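Local coordinates for TlmII (Streptoalloteichus hindustanus, PDB 4HVM), which probably serves as a condensation-type enzyme of nonribosomal peptide assembly in the biosynthesis of the antibiotic tallysomycin, at residues G12-W24 against N69-R81. Residues are numbered along the deposited sequence; the frame is centred on the assembly and turned at random.
Sequences GLRRASFLQRGAW and NFVDDDGLWMRTR
R15 swings CG away from its backbone N (chi1 -163°) and folds at chi2 (67°), which lays CD of R15 over one face of the W77 indole, 3.6 Å from the centroid of the six-membered ring and nearly on its normal. The setting is a three-stranded antiparallel sheet of the condensation domain, in which strand 76-80 runs between edge strand 13-15 and its hairpin mate 68-72; it illustrates how a short strand and the helix that begins just after it, at F18, can pack together on one hairpin. N of M78 gives O of R14 a nearly straight bond of 2.7 Å, while NH1 of R15 reaches O of L76 at 2.8 Å. That carbonyl also accepts from N of A16. Were W77 an alanine, CD of R15 would probably lose the ring face it rests on. Beyond A16 the helix leans on L76: CD1 of L76 lies over one face of the W24 indole, and CD2 of L76 meets CB of W24 at 3.7 Å. Deeper in, the Q20 amide stands nearly upright to the F70 ring, with NE2 at the ring edge and bonded to O of M143. Its other end, OE1, takes N-H of S17 and lies 3.4 Å from SE of selenomethionine M78.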
loop_
_atom_site.group_PDB
_atom_site.type_symbol
_atom_site.label_atom_id
_atom_site.label_comp_id
_atom_site.label_asym_id
_atom_site.label_seq_id
_atom_site.Cartn_x
_atom_site.Cartn_y
_atom_site.Cartn_z
ATOM N N GLY A 12 18.539 -24.478 -3.598
ATOM C CA GLY A 12 18.470 -23.028 -3.593
ATOM C C GLY A 12 17.084 -22.505 -3.267
ATOM O O GLY A 12 16.446 -21.846 -4.091
ATOM N N LEU A 13 16.612 -22.806 -2.060
ATOM C CA LEU A 13 15.292 -22.371 -1.612
ATOM C C LEU A 13 15.364 -21.679 -0.258
ATOM O O LEU A 13 15.497 -22.333 0.774
ATOM C CB LEU A 13 14.317 -23.551 -1.535
ATOM C CG LEU A 13 13.534 -23.932 -2.793
ATOM C CD1 LEU A 13 14.419 -24.626 -3.824
ATOM C CD2 LEU A 13 12.343 -24.804 -2.426
ATOM N N ARG A 14 15.272 -20.354 -0.268
ATOM C CA ARG A 14 15.298 -19.578 0.964
ATOM C C ARG A 14 13.914 -19.553 1.611
ATOM O O ARG A 14 12.894 -19.546 0.922
ATOM C CB ARG A 14 15.791 -18.156 0.688
ATOM C CG ARG A 14 16.107 -17.349 1.937
ATOM C CD ARG A 14 16.725 -16.004 1.591
ATOM N NE ARG A 14 17.210 -15.309 2.779
ATOM C CZ ARG A 14 18.423 -15.475 3.300
ATOM N NH1 ARG A 14 18.781 -14.800 4.384
ATOM N NH2 ARG A 14 19.278 -16.317 2.736
ATOM N N ARG A 15 13.883 -19.549 2.938
ATOM C CA ARG A 15 12.626 -19.494 3.668
ATOM C C ARG A 15 11.974 -18.129 3.475
ATOM O O ARG A 15 12.659 -17.116 3.350
ATOM C CB ARG A 15 12.865 -19.758 5.154
ATOM C CG ARG A 15 11.617 -20.124 5.943
ATOM C CD ARG A 15 11.075 -21.480 5.516
ATOM N NE ARG A 15 10.153 -22.039 6.501
ATOM C CZ ARG A 15 8.841 -21.827 6.508
ATOM N NH1 ARG A 15 8.282 -21.062 5.577
ATOM N NH2 ARG A 15 8.085 -22.380 7.447
ATOM N N ALA A 16 10.645 -18.108 3.446
ATOM C CA ALA A 16 9.906 -16.865 3.264
ATOM C C ALA A 16 9.855 -16.071 4.561
ATOM O O ALA A 16 9.848 -16.647 5.650
ATOM C CB ALA A 16 8.504 -17.149 2.764
ATOM N N SER A 17 9.804 -14.748 4.440
ATOM C CA SER A 17 9.756 -13.869 5.606
ATOM C C SER A 17 8.384 -13.889 6.280
ATOM O O SER A 17 7.438 -14.480 5.762
ATOM C CB SER A 17 10.140 -12.436 5.223
ATOM O OG SER A 17 9.173 -11.853 4.367
ATOM N N PHE A 18 8.279 -13.230 7.429
ATOM C CA PHE A 18 7.050 -13.257 8.220
ATOM C C PHE A 18 5.894 -12.476 7.586
ATOM O O PHE A 18 4.724 -12.805 7.796
ATOM C CB PHE A 18 7.324 -12.764 9.643
ATOM C CG PHE A 18 7.471 -11.274 9.758
ATOM C CD1 PHE A 18 8.615 -10.628 9.315
ATOM C CD2 PHE A 18 6.461 -10.521 10.329
ATOM C CE1 PHE A 18 8.739 -9.248 9.435
ATOM C CE2 PHE A 18 6.578 -9.151 10.453
ATOM C CZ PHE A 18 7.717 -8.512 10.006
ATOM N N LEU A 19 6.222 -11.445 6.815
ATOM C CA LEU A 19 5.206 -10.673 6.104
ATOM C C LEU A 19 4.742 -11.416 4.859
ATOM O O LEU A 19 3.592 -11.285 4.439
ATOM C CB LEU A 19 5.740 -9.290 5.726
ATOM C CG LEU A 19 5.928 -8.311 6.890
ATOM C CD1 LEU A 19 6.536 -7.004 6.410
ATOM C CD2 LEU A 19 4.612 -8.066 7.625
ATOM N N GLN A 20 5.648 -12.192 4.269
ATOM C CA GLN A 20 5.310 -13.036 3.129
ATOM C C GLN A 20 4.439 -14.205 3.573
ATOM O O GLN A 20 3.446 -14.530 2.925
ATOM C CB GLN A 20 6.575 -13.550 2.443
ATOM C CG GLN A 20 7.332 -12.487 1.674
ATOM C CD GLN A 20 8.624 -13.006 1.096
ATOM O OE1 GLN A 20 9.331 -13.789 1.730
ATOM N NE2 GLN A 20 8.944 -12.577 -0.118
ATOM N N ARG A 21 4.823 -14.833 4.680
ATOM C CA ARG A 21 4.032 -15.907 5.274
ATOM C C ARG A 21 2.635 -15.415 5.645
ATOM O O ARG A 21 1.639 -16.096 5.396
ATOM C CB ARG A 21 4.735 -16.465 6.516
ATOM C CG ARG A 21 5.538 -17.738 6.268
ATOM C CD ARG A 21 6.253 -18.223 7.529
ATOM N NE ARG A 21 7.538 -17.553 7.726
ATOM C CZ ARG A 21 7.827 -16.750 8.748
ATOM N NH1 ARG A 21 6.925 -16.513 9.689
ATOM N NH2 ARG A 21 9.027 -16.190 8.831
ATOM N N GLY A 22 2.573 -14.227 6.238
ATOM C CA GLY A 22 1.314 -13.646 6.665
ATOM C C GLY A 22 0.359 -13.344 5.528
ATOM O O GLY A 22 -0.811 -13.721 5.580
ATOM N N ALA A 23 0.852 -12.662 4.498
ATOM C CA ALA A 23 0.030 -12.316 3.344
ATOM C C ALA A 23 -0.435 -13.561 2.596
ATOM O O ALA A 23 -1.533 -13.592 2.042
ATOM C CB ALA A 23 0.794 -11.396 2.413
ATOM N N TRP A 24 0.409 -14.588 2.588
ATOM C CA TRP A 24 0.107 -15.829 1.883
ATOM C C TRP A 24 -1.080 -16.558 2.504
ATOM O O TRP A 24 -1.725 -17.373 1.846
ATOM C CB TRP A 24 1.338 -16.739 1.855
ATOM C CG TRP A 24 1.155 -18.005 1.070
ATOM C CD1 TRP A 24 1.233 -19.284 1.545
ATOM C CD2 TRP A 24 0.866 -18.114 -0.328
ATOM N NE1 TRP A 24 1.012 -20.181 0.528
ATOM C CE2 TRP A 24 0.783 -19.488 -0.633
ATOM C CE3 TRP A 24 0.669 -17.183 -1.353
ATOM C CZ2 TRP A 24 0.510 -19.953 -1.918
ATOM C CZ3 TRP A 24 0.397 -17.646 -2.628
ATOM C CH2 TRP A 24 0.321 -19.018 -2.900
ATOM N N ASN A 69 9.930 -16.859 -7.426
ATOM C CA ASN A 69 8.648 -17.546 -7.368
ATOM C C ASN A 69 8.498 -18.230 -6.017
ATOM O O ASN A 69 9.479 -18.411 -5.299
ATOM C CB ASN A 69 8.527 -18.562 -8.502
ATOM C CG ASN A 69 8.417 -17.904 -9.862
ATOM O OD1 ASN A 69 9.416 -17.703 -10.554
ATOM N ND2 ASN A 69 7.195 -17.560 -10.252
ATOM N N PHE A 70 7.272 -18.607 -5.668
ATOM C CA PHE A 70 7.008 -19.196 -4.360
ATOM C C PHE A 70 6.649 -20.672 -4.448
ATOM O O PHE A 70 6.001 -21.112 -5.398
ATOM C CB PHE A 70 5.907 -18.422 -3.637
ATOM C CG PHE A 70 6.294 -17.016 -3.290
ATOM C CD1 PHE A 70 7.026 -16.750 -2.146
ATOM C CD2 PHE A 70 5.938 -15.962 -4.113
ATOM C CE1 PHE A 70 7.392 -15.458 -1.826
ATOM C CE2 PHE A 70 6.298 -14.668 -3.797
ATOM C CZ PHE A 70 7.025 -14.415 -2.652
ATOM N N VAL A 71 7.082 -21.433 -3.450
ATOM C CA VAL A 71 6.790 -22.855 -3.393
ATOM C C VAL A 71 6.076 -23.191 -2.092
ATOM O O VAL A 71 6.681 -23.178 -1.018
ATOM C CB VAL A 71 8.074 -23.699 -3.492
ATOM C CG1 VAL A 71 7.738 -25.176 -3.369
ATOM C CG2 VAL A 71 8.800 -23.416 -4.800
ATOM N N ASP A 72 4.783 -23.481 -2.192
ATOM C CA ASP A 72 3.998 -23.857 -1.025
ATOM C C ASP A 72 4.046 -25.366 -0.830
ATOM O O ASP A 72 3.185 -26.097 -1.321
ATOM C CB ASP A 72 2.550 -23.378 -1.159
ATOM C CG ASP A 72 1.742 -23.609 0.106
ATOM O OD1 ASP A 72 2.353 -23.736 1.188
ATOM O OD2 ASP A 72 0.496 -23.660 0.019
ATOM N N ASP A 73 5.068 -25.822 -0.114
ATOM C CA ASP A 73 5.258 -27.239 0.164
ATOM C C ASP A 73 6.182 -27.391 1.365
ATOM O O ASP A 73 7.350 -27.004 1.303
ATOM C CB ASP A 73 5.844 -27.956 -1.056
ATOM C CG ASP A 73 6.090 -29.430 -0.799
ATOM O OD1 ASP A 73 5.128 -30.222 -0.896
ATOM O OD2 ASP A 73 7.247 -29.795 -0.500
ATOM N N ASP A 74 5.652 -27.950 2.451
ATOM C CA ASP A 74 6.364 -28.008 3.727
ATOM C C ASP A 74 6.732 -26.591 4.171
ATOM O O ASP A 74 7.865 -26.322 4.567
ATOM C CB ASP A 74 7.608 -28.900 3.625
ATOM C CG ASP A 74 8.187 -29.252 4.979
ATOM O OD1 ASP A 74 7.399 -29.537 5.906
ATOM O OD2 ASP A 74 9.429 -29.239 5.111
ATOM N N GLY A 75 5.761 -25.687 4.095
ATOM C CA GLY A 75 5.989 -24.287 4.412
ATOM C C GLY A 75 6.131 -23.450 3.156
ATOM O O GLY A 75 6.057 -23.977 2.047
ATOM N N LEU A 76 6.338 -22.148 3.322
ATOM C CA LEU A 76 6.492 -21.247 2.184
ATOM C C LEU A 76 7.966 -20.977 1.901
ATOM O O LEU A 76 8.732 -20.666 2.812
ATOM C CB LEU A 76 5.762 -19.931 2.449
ATOM C CG LEU A 76 5.587 -18.981 1.260
ATOM C CD1 LEU A 76 4.781 -19.621 0.132
ATOM C CD2 LEU A 76 4.934 -17.693 1.720
ATOM N N TRP A 77 8.356 -21.091 0.635
ATOM C CA TRP A 77 9.757 -20.944 0.253
ATOM C C TRP A 77 9.929 -20.041 -0.964
ATOM O O TRP A 77 9.019 -19.900 -1.780
ATOM C CB TRP A 77 10.378 -22.313 -0.031
ATOM C CG TRP A 77 10.273 -23.273 1.113
ATOM C CD1 TRP A 77 9.207 -24.064 1.420
ATOM C CD2 TRP A 77 11.277 -23.549 2.099
ATOM N NE1 TRP A 77 9.482 -24.815 2.539
ATOM C CE2 TRP A 77 10.747 -24.519 2.973
ATOM C CE3 TRP A 77 12.572 -23.072 2.326
ATOM C CZ2 TRP A 77 11.464 -25.018 4.059
ATOM C CZ3 TRP A 77 13.283 -23.569 3.405
ATOM C CH2 TRP A 77 12.727 -24.533 4.257
HETATM N N MSE A 78 11.102 -19.428 -1.077
HETATM C CA MSE A 78 11.413 -18.584 -2.227
HETATM C C MSE A 78 12.358 -19.295 -3.193
HETATM O O MSE A 78 13.286 -19.985 -2.775
HETATM C CB MSE A 78 12.002 -17.242 -1.779
HETATM C CG MSE A 78 10.957 -16.218 -1.369
HETATM SE SE MSE A 78 11.712 -14.625 -0.540
HETATM C CE MSE A 78 13.058 -14.156 -1.859
ATOM N N ARG A 79 12.108 -19.120 -4.485
ATOM C CA ARG A 79 12.889 -19.779 -5.524
ATOM C C ARG A 79 13.308 -18.752 -6.569
ATOM O O ARG A 79 12.461 -18.075 -7.151
ATOM C CB ARG A 79 12.046 -20.876 -6.175
ATOM C CG ARG A 79 12.750 -21.700 -7.241
ATOM C CD ARG A 79 11.763 -22.640 -7.932
ATOM N NE ARG A 79 12.429 -23.668 -8.730
ATOM C CZ ARG A 79 12.827 -24.845 -8.252
ATOM N NH1 ARG A 79 12.631 -25.146 -6.974
ATOM N NH2 ARG A 79 13.424 -25.722 -9.050
ATOM N N THR A 80 14.609 -18.634 -6.807
ATOM C CA THR A 80 15.107 -17.613 -7.724
ATOM C C THR A 80 15.177 -18.111 -9.162
ATOM O O THR A 80 15.981 -18.979 -9.496
ATOM C CB THR A 80 16.480 -17.082 -7.294
ATOM O OG1 THR A 80 16.404 -16.605 -5.946
ATOM C CG2 THR A 80 16.909 -15.943 -8.202
ATOM N N ARG A 81 14.323 -17.545 -10.006
ATOM C CA ARG A 81 14.266 -17.895 -11.416
ATOM C C ARG A 81 15.499 -17.355 -12.135
ATOM O O ARG A 81 15.925 -16.225 -11.892
ATOM C CB ARG A 81 12.992 -17.312 -12.026
ATOM C CG ARG A 81 12.511 -17.981 -13.297
ATOM C CD ARG A 81 11.142 -17.439 -13.710
ATOM N NE ARG A 81 11.159 -15.996 -13.954
ATOM C CZ ARG A 81 10.701 -15.080 -13.104
ATOM N NH1 ARG A 81 10.179 -15.449 -11.940
ATOM N NH2 ARG A 81 10.763 -13.792 -13.418
#